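Local coordinates for 11S globulin seed storage protein (Amaranthus hypochondriacus, PDB 3QAC) that probably serves as a nutrient reservoir of the seed, laid down as hexamers of subunits that each carry two cupin domains, at residues A[308-311]-A[312-316]; A[43-47]-A[48-52]. All blocks are in the same frame, centred on the assembly; numbering follows the deposited sequence.

Contact 1: A[308-311]-A[312-316]; sequences TTVN and SFNLP
N311 folds its side chain forward along the chain, and OD1 of N311 accepts the backbone N of F313 at 3.1 Å. This is an Asx turn. The bond is fairly straight, 159° at the hydrogen, although the donor stands well above the plane of the amide rather than in it. CG of N311 sits between the backbone N and the carbonyl carbon (chi1 60°), a torsion that folds the amide over the next two peptides. A second polar bond closes a wider ring: the backbone N of L315 reaches O of N311 at 2.9 Å, giving an alpha-turn round three residues of helical backbone shape. Between these two bonds, S312 OG is hydrogen-bonded to OE2 of E404.

Van der Waals contacts follow the same folding. The amide of N311 meets the ring of F313 at CD2, with OD1 of N311 3.1 Å from that carbon, and the two planes stand 83° apart. On the apolar side, CG1 of V310, anti to the backbone N, lies 3.7 Å from CB of L315 and equally near CD2 of L315. V289 backs both residues.

The chemistry implies a sharp exit from strand 305-310: one asparagine supplies both acceptors that bend the chain, and the valine-leucine pair closes the apolar side of the bend, against V289.

Contact 2: A[43-47]-A[48-52]; sequences QEFRC and AGVSV
The carbonyl oxygen of F45 is gripped by two successive peptide groups. G49 N donates to F45 O at 2.6 Å, with the donor tilted 28° from the carbonyl plane, and V50 N adds a weak bond to the same oxygen at 3.3 Å. One residue earlier, A48 N bonds to O of E44 at 3.0 Å, a bond of the same i+4 to i kind as that from G49. G49 then takes a positive phi of 71°, which favours glycine, and the chain swings out of the helix.

The glycine at this position, the 6→1 bond from V50 to F45 and the apolar contact between those two residues are features of a Schellman motif, here leading from helix 43-48 into strand 51-57 of the first cupin domain.

The side chain of F45 crosses those of V50 and V52 at about a right angle. Its CG lies beside the backbone N (chi1 -79°), which lays the ring alongside V50 and V52: CD2 of F45 meets CG2 of V50 at 3.9 Å, and CE2 of F45 meets CG2 of V52 at the same distance. With an alanine in place of F45, both valine methyls would probably lose their aromatic partner and a gap would open beside L377 and V379, which the ring also touches. C47, on the same helix, forms a disulfide through SG with C14.

From the N terminus the chain first meets contact 2, which closes the turn from helix 43-48 into strand 51-57, and only much later contact 1, which closes the turn leaving strand 305-310 on the way to helix 318-321. They run in series, neither nested nor crossed, with centres about 23 Å apart and nearest atoms about 14 Å apart. Both belong to comparable connections: each lies between the second and third strands of its cupin sheet, contact 2 at the end of the connection and contact 1 at its start. Each also touches the partner domain's sheet, contact 2 at strands 346-351 and 377-380, contact 1 at strand 288-290.

Contact 1: A[308-311]-A[312-316]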
ATOM      1  N   THR A 308      -8.532  -6.841  25.732  1.00 45.17           N
ATOM      2  CA  THR A 308      -7.636  -5.704  25.861  1.00 43.83           C
ATOM      3  C   THR A 308      -6.957  -5.468  24.535  1.00 45.17           C
ATOM      4  O   THR A 308      -6.293  -6.362  24.012  1.00 42.46           O
ATOM      5  CB  THR A 308      -6.573  -5.954  26.937  1.00 43.04           C
ATOM      6  OG1 THR A 308      -7.214  -6.097  28.203  1.00 45.32           O
ATOM      7  CG2 THR A 308      -5.601  -4.800  27.006  1.00 46.03           C
ATOM      8  N   THR A 309      -7.140  -4.277  23.974  1.00 47.02           N
ATOM      9  CA  THR A 309      -6.612  -4.005  22.644  1.00 47.31           C
ATOM     10  C   THR A 309      -5.324  -3.207  22.676  1.00 47.31           C
ATOM     11  O   THR A 309      -5.144  -2.326  23.506  1.00 47.33           O
ATOM     12  CB  THR A 309      -7.624  -3.284  21.742  1.00 49.61           C
ATOM     13  OG1 THR A 309      -7.813  -1.945  22.216  1.00 65.88           O
ATOM     14  CG2 THR A 309      -8.948  -4.004  21.748  1.00 47.41           C
ATOM     15  N   VAL A 310      -4.409  -3.559  21.781  1.00 47.50           N
ATOM     16  CA  VAL A 310      -3.254  -2.730  21.511  1.00 47.47           C
ATOM     17  C   VAL A 310      -3.402  -2.211  20.096  1.00 47.10           C
ATOM     18  O   VAL A 310      -3.410  -2.989  19.128  1.00 44.16           O
ATOM     19  CB  VAL A 310      -1.960  -3.521  21.573  1.00 44.91           C
ATOM     20  CG1 VAL A 310      -0.773  -2.567  21.531  1.00 41.48           C
ATOM     21  CG2 VAL A 310      -1.934  -4.356  22.814  1.00 38.95           C
ATOM     22  N   ASN A 311      -3.540  -0.898  19.990  1.00 44.58           N
ATOM     23  CA  ASN A 311      -3.592  -0.227  18.705  1.00 39.72           C
ATOM     24  C   ASN A 311      -2.779   1.062  18.743  1.00 32.63           C
ATOM     25  O   ASN A 311      -1.882   1.204  19.556  1.00 35.39           O
ATOM     26  CB  ASN A 311      -5.033   0.027  18.274  1.00 40.91           C
ATOM     27  CG  ASN A 311      -5.803   0.906  19.257  1.00 43.55           C
ATOM     28  OD1 ASN A 311      -5.217   1.633  20.058  1.00 42.12           O
ATOM     29  ND2 ASN A 311      -7.127   0.840  19.187  1.00 43.01           N
ATOM     30  N   SER A 312      -3.084   1.975  17.837  1.00 32.60           N
ATOM     31  CA  SER A 312      -2.265   3.155  17.618  1.00 42.51           C
ATOM     32  C   SER A 312      -2.404   4.203  18.722  1.00 42.55           C
ATOM     33  O   SER A 312      -1.614   5.135  18.784  1.00 47.84           O
ATOM     34  CB  SER A 312      -2.634   3.799  16.284  1.00 46.11           C
ATOM     35  OG  SER A 312      -2.347   2.938  15.204  1.00 44.19           O
ATOM     36  N   PHE A 313      -3.409   4.053  19.578  1.00 45.64           N
ATOM     37  CA  PHE A 313      -3.655   5.019  20.653  1.00 49.26           C
ATOM     38  C   PHE A 313      -2.854   4.709  21.913  1.00 47.93           C
ATOM     39  O   PHE A 313      -2.263   5.602  22.508  1.00 45.17           O
ATOM     40  CB  PHE A 313      -5.151   5.135  20.946  1.00 46.24           C
ATOM     41  CG  PHE A 313      -5.969   5.304  19.708  1.00 57.02           C
ATOM     42  CD1 PHE A 313      -5.941   6.502  19.008  1.00 63.03           C
ATOM     43  CD2 PHE A 313      -6.718   4.251  19.205  1.00 59.27           C
ATOM     44  CE1 PHE A 313      -6.668   6.654  17.837  1.00 69.04           C
ATOM     45  CE2 PHE A 313      -7.457   4.389  18.039  1.00 62.79           C
ATOM     46  CZ  PHE A 313      -7.428   5.594  17.350  1.00 70.63           C
ATOM     47  N   ASN A 314      -2.801   3.450  22.320  1.00 39.68           N
ATOM     48  CA  ASN A 314      -1.942   3.129  23.445  1.00 42.43           C
ATOM     49  C   ASN A 314      -0.543   2.711  23.006  1.00 43.92           C
ATOM     50  O   ASN A 314       0.383   2.702  23.809  1.00 47.00           O
ATOM     51  CB  ASN A 314      -2.586   2.092  24.367  1.00 44.47           C
ATOM     52  CG  ASN A 314      -3.129   0.900  23.608  1.00 45.30           C
ATOM     53  OD1 ASN A 314      -4.132   0.304  23.996  1.00 49.03           O
ATOM     54  ND2 ASN A 314      -2.482   0.566  22.512  1.00 38.81           N
ATOM     55  N   LEU A 315      -0.388   2.365  21.730  1.00 45.48           N
ATOM     56  CA  LEU A 315       0.937   2.062  21.184  1.00 41.23           C
ATOM     57  C   LEU A 315       1.093   2.791  19.856  1.00 44.49           C
ATOM     58  O   LEU A 315       0.797   2.238  18.784  1.00 39.12           O
ATOM     59  CB  LEU A 315       1.133   0.552  21.021  1.00 41.66           C
ATOM     60  CG  LEU A 315       2.581   0.066  20.868  1.00 42.80           C
ATOM     61  CD1 LEU A 315       3.530   0.906  21.686  1.00 48.97           C
ATOM     62  CD2 LEU A 315       2.717  -1.386  21.259  1.00 43.77           C
ATOM     63  N   PRO A 316       1.541   4.056  19.924  1.00 44.42           N
ATOM     64  CA  PRO A 316       1.528   4.958  18.758  1.00 46.85           C
ATOM     65  C   PRO A 316       2.374   4.458  17.589  1.00 40.49           C
ATOM     66  O   PRO A 316       2.023   4.709  16.443  1.00 37.47           O
ATOM     67  CB  PRO A 316       2.083   6.277  19.320  1.00 44.03           C
ATOM     68  CG  PRO A 316       1.783   6.206  20.812  1.00 47.05           C
ATOM     69  CD  PRO A 316       1.984   4.742  21.153  1.00 47.64           C
TER

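Contact 2: A[43-47]-A[48-52]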
ATOM      1  N   GLN A  43      -2.264 -22.565   3.692  1.00 37.19           N
ATOM      2  CA  GLN A  43      -3.060 -21.663   2.893  1.00 36.95           C
ATOM      3  C   GLN A  43      -3.476 -20.414   3.669  1.00 38.06           C
ATOM      4  O   GLN A  43      -3.426 -19.305   3.140  1.00 35.80           O
ATOM      5  CB  GLN A  43      -4.311 -22.367   2.384  1.00 34.92           C
ATOM      6  CG  GLN A  43      -5.137 -21.490   1.490  1.00 34.37           C
ATOM      7  CD  GLN A  43      -6.307 -22.209   0.895  1.00 43.52           C
ATOM      8  OE1 GLN A  43      -6.352 -23.445   0.873  1.00 55.13           O
ATOM      9  NE2 GLN A  43      -7.274 -21.447   0.398  1.00 38.90           N
ATOM     10  N   GLU A  44      -3.921 -20.592   4.905  1.00 33.29           N
ATOM     11  CA  GLU A  44      -4.443 -19.452   5.634  1.00 37.21           C
ATOM     12  C   GLU A  44      -3.323 -18.486   6.026  1.00 36.05           C
ATOM     13  O   GLU A  44      -3.588 -17.309   6.212  1.00 34.90           O
ATOM     14  CB  GLU A  44      -5.316 -19.860   6.834  1.00 29.91           C
ATOM     15  CG  GLU A  44      -4.642 -20.748   7.867  1.00 36.25           C
ATOM     16  CD  GLU A  44      -4.810 -22.244   7.553  1.00 41.43           C
ATOM     17  OE1 GLU A  44      -4.470 -22.667   6.416  1.00 40.23           O
ATOM     18  OE2 GLU A  44      -5.289 -22.989   8.443  1.00 40.12           O
ATOM     19  N   PHE A  45      -2.083 -18.973   6.136  1.00 33.20           N
ATOM     20  CA  PHE A  45      -0.953 -18.067   6.333  1.00 34.52           C
ATOM     21  C   PHE A  45      -0.661 -17.291   5.061  1.00 39.27           C
ATOM     22  O   PHE A  45      -0.296 -16.115   5.107  1.00 36.45           O
ATOM     23  CB  PHE A  45       0.312 -18.788   6.783  1.00 33.48           C
ATOM     24  CG  PHE A  45       0.317 -19.135   8.234  1.00 34.25           C
ATOM     25  CD1 PHE A  45       0.681 -20.398   8.652  1.00 38.02           C
ATOM     26  CD2 PHE A  45      -0.057 -18.207   9.180  1.00 35.57           C
ATOM     27  CE1 PHE A  45       0.688 -20.739   9.987  1.00 39.79           C
ATOM     28  CE2 PHE A  45      -0.053 -18.540  10.528  1.00 42.75           C
ATOM     29  CZ  PHE A  45       0.314 -19.827  10.930  1.00 32.35           C
ATOM     30  N   ARG A  46      -0.814 -17.958   3.926  1.00 33.87           N
ATOM     31  CA  ARG A  46      -0.572 -17.306   2.656  1.00 38.11           C
ATOM     32  C   ARG A  46      -1.628 -16.217   2.477  1.00 35.80           C
ATOM     33  O   ARG A  46      -1.326 -15.106   2.061  1.00 35.54           O
ATOM     34  CB  ARG A  46      -0.594 -18.327   1.498  1.00 37.02           C
ATOM     35  CG  ARG A  46       0.591 -19.293   1.530  1.00 42.58           C
ATOM     36  CD  ARG A  46       0.804 -20.022   0.197  1.00 46.98           C
ATOM     37  NE  ARG A  46      -0.088 -21.172   0.066  1.00 51.99           N
ATOM     38  CZ  ARG A  46      -1.112 -21.222  -0.779  1.00 56.99           C
ATOM     39  NH1 ARG A  46      -1.350 -20.176  -1.577  1.00 50.08           N
ATOM     40  NH2 ARG A  46      -1.892 -22.309  -0.832  1.00 48.44           N
ATOM     41  N   CYS A  47      -2.868 -16.555   2.804  1.00 32.81           N
ATOM     42  CA  CYS A  47      -3.961 -15.612   2.749  1.00 32.48           C
ATOM     43  C   CYS A  47      -3.688 -14.393   3.652  1.00 35.53           C
ATOM     44  O   CYS A  47      -3.915 -13.258   3.246  1.00 38.62           O
ATOM     45  CB  CYS A  47      -5.257 -16.299   3.182  1.00 31.51           C
ATOM     46  SG  CYS A  47      -6.648 -15.158   3.388  1.00 35.96           S
ATOM     47  N   ALA A  48      -3.208 -14.644   4.873  1.00 36.39           N
ATOM     48  CA  ALA A  48      -2.985 -13.593   5.859  1.00 36.11           C
ATOM     49  C   ALA A  48      -1.694 -12.844   5.568  1.00 34.95           C
ATOM     50  O   ALA A  48      -1.550 -11.679   5.912  1.00 33.69           O
ATOM     51  CB  ALA A  48      -2.956 -14.176   7.261  1.00 32.09           C
ATOM     52  N   GLY A  49      -0.759 -13.519   4.910  1.00 39.38           N
ATOM     53  CA  GLY A  49       0.507 -12.899   4.555  1.00 37.14           C
ATOM     54  C   GLY A  49       1.367 -12.681   5.781  1.00 37.75           C
ATOM     55  O   GLY A  49       1.983 -11.625   5.959  1.00 34.56           O
ATOM     56  N   VAL A  50       1.402 -13.683   6.647  1.00 33.74           N
ATOM     57  CA  VAL A  50       2.207 -13.580   7.844  1.00 33.25           C
ATOM     58  C   VAL A  50       2.901 -14.884   8.099  1.00 32.99           C
ATOM     59  O   VAL A  50       2.610 -15.901   7.464  1.00 33.26           O
ATOM     60  CB  VAL A  50       1.361 -13.224   9.067  1.00 35.29           C
ATOM     61  CG1 VAL A  50       0.607 -11.898   8.832  1.00 34.34           C
ATOM     62  CG2 VAL A  50       0.400 -14.347   9.389  1.00 29.77           C
ATOM     63  N   SER A  51       3.856 -14.834   9.004  1.00 29.90           N
ATOM     64  CA  SER A  51       4.477 -16.032   9.518  1.00 31.58           C
ATOM     65  C   SER A  51       4.443 -15.897  11.026  1.00 36.72           C
ATOM     66  O   SER A  51       4.343 -14.800  11.571  1.00 35.88           O
ATOM     67  CB  SER A  51       5.907 -16.172   9.019  1.00 35.84           C
ATOM     68  OG  SER A  51       5.945 -16.384   7.609  1.00 34.90           O
ATOM     69  N   VAL A  52       4.484 -17.019  11.707  1.00 35.64           N
ATOM     70  CA  VAL A  52       4.497 -16.992  13.144  1.00 32.93           C
ATOM     71  C   VAL A  52       5.646 -17.858  13.622  1.00 38.35           C
ATOM     72  O   VAL A  52       5.880 -18.969  13.099  1.00 42.12           O
ATOM     73  CB  VAL A  52       3.139 -17.470  13.733  1.00 29.41           C
ATOM     74  CG1 VAL A  52       3.177 -17.493  15.243  1.00 33.73           C
ATOM     75  CG2 VAL A  52       2.008 -16.574  13.251  1.00 29.80           C
TER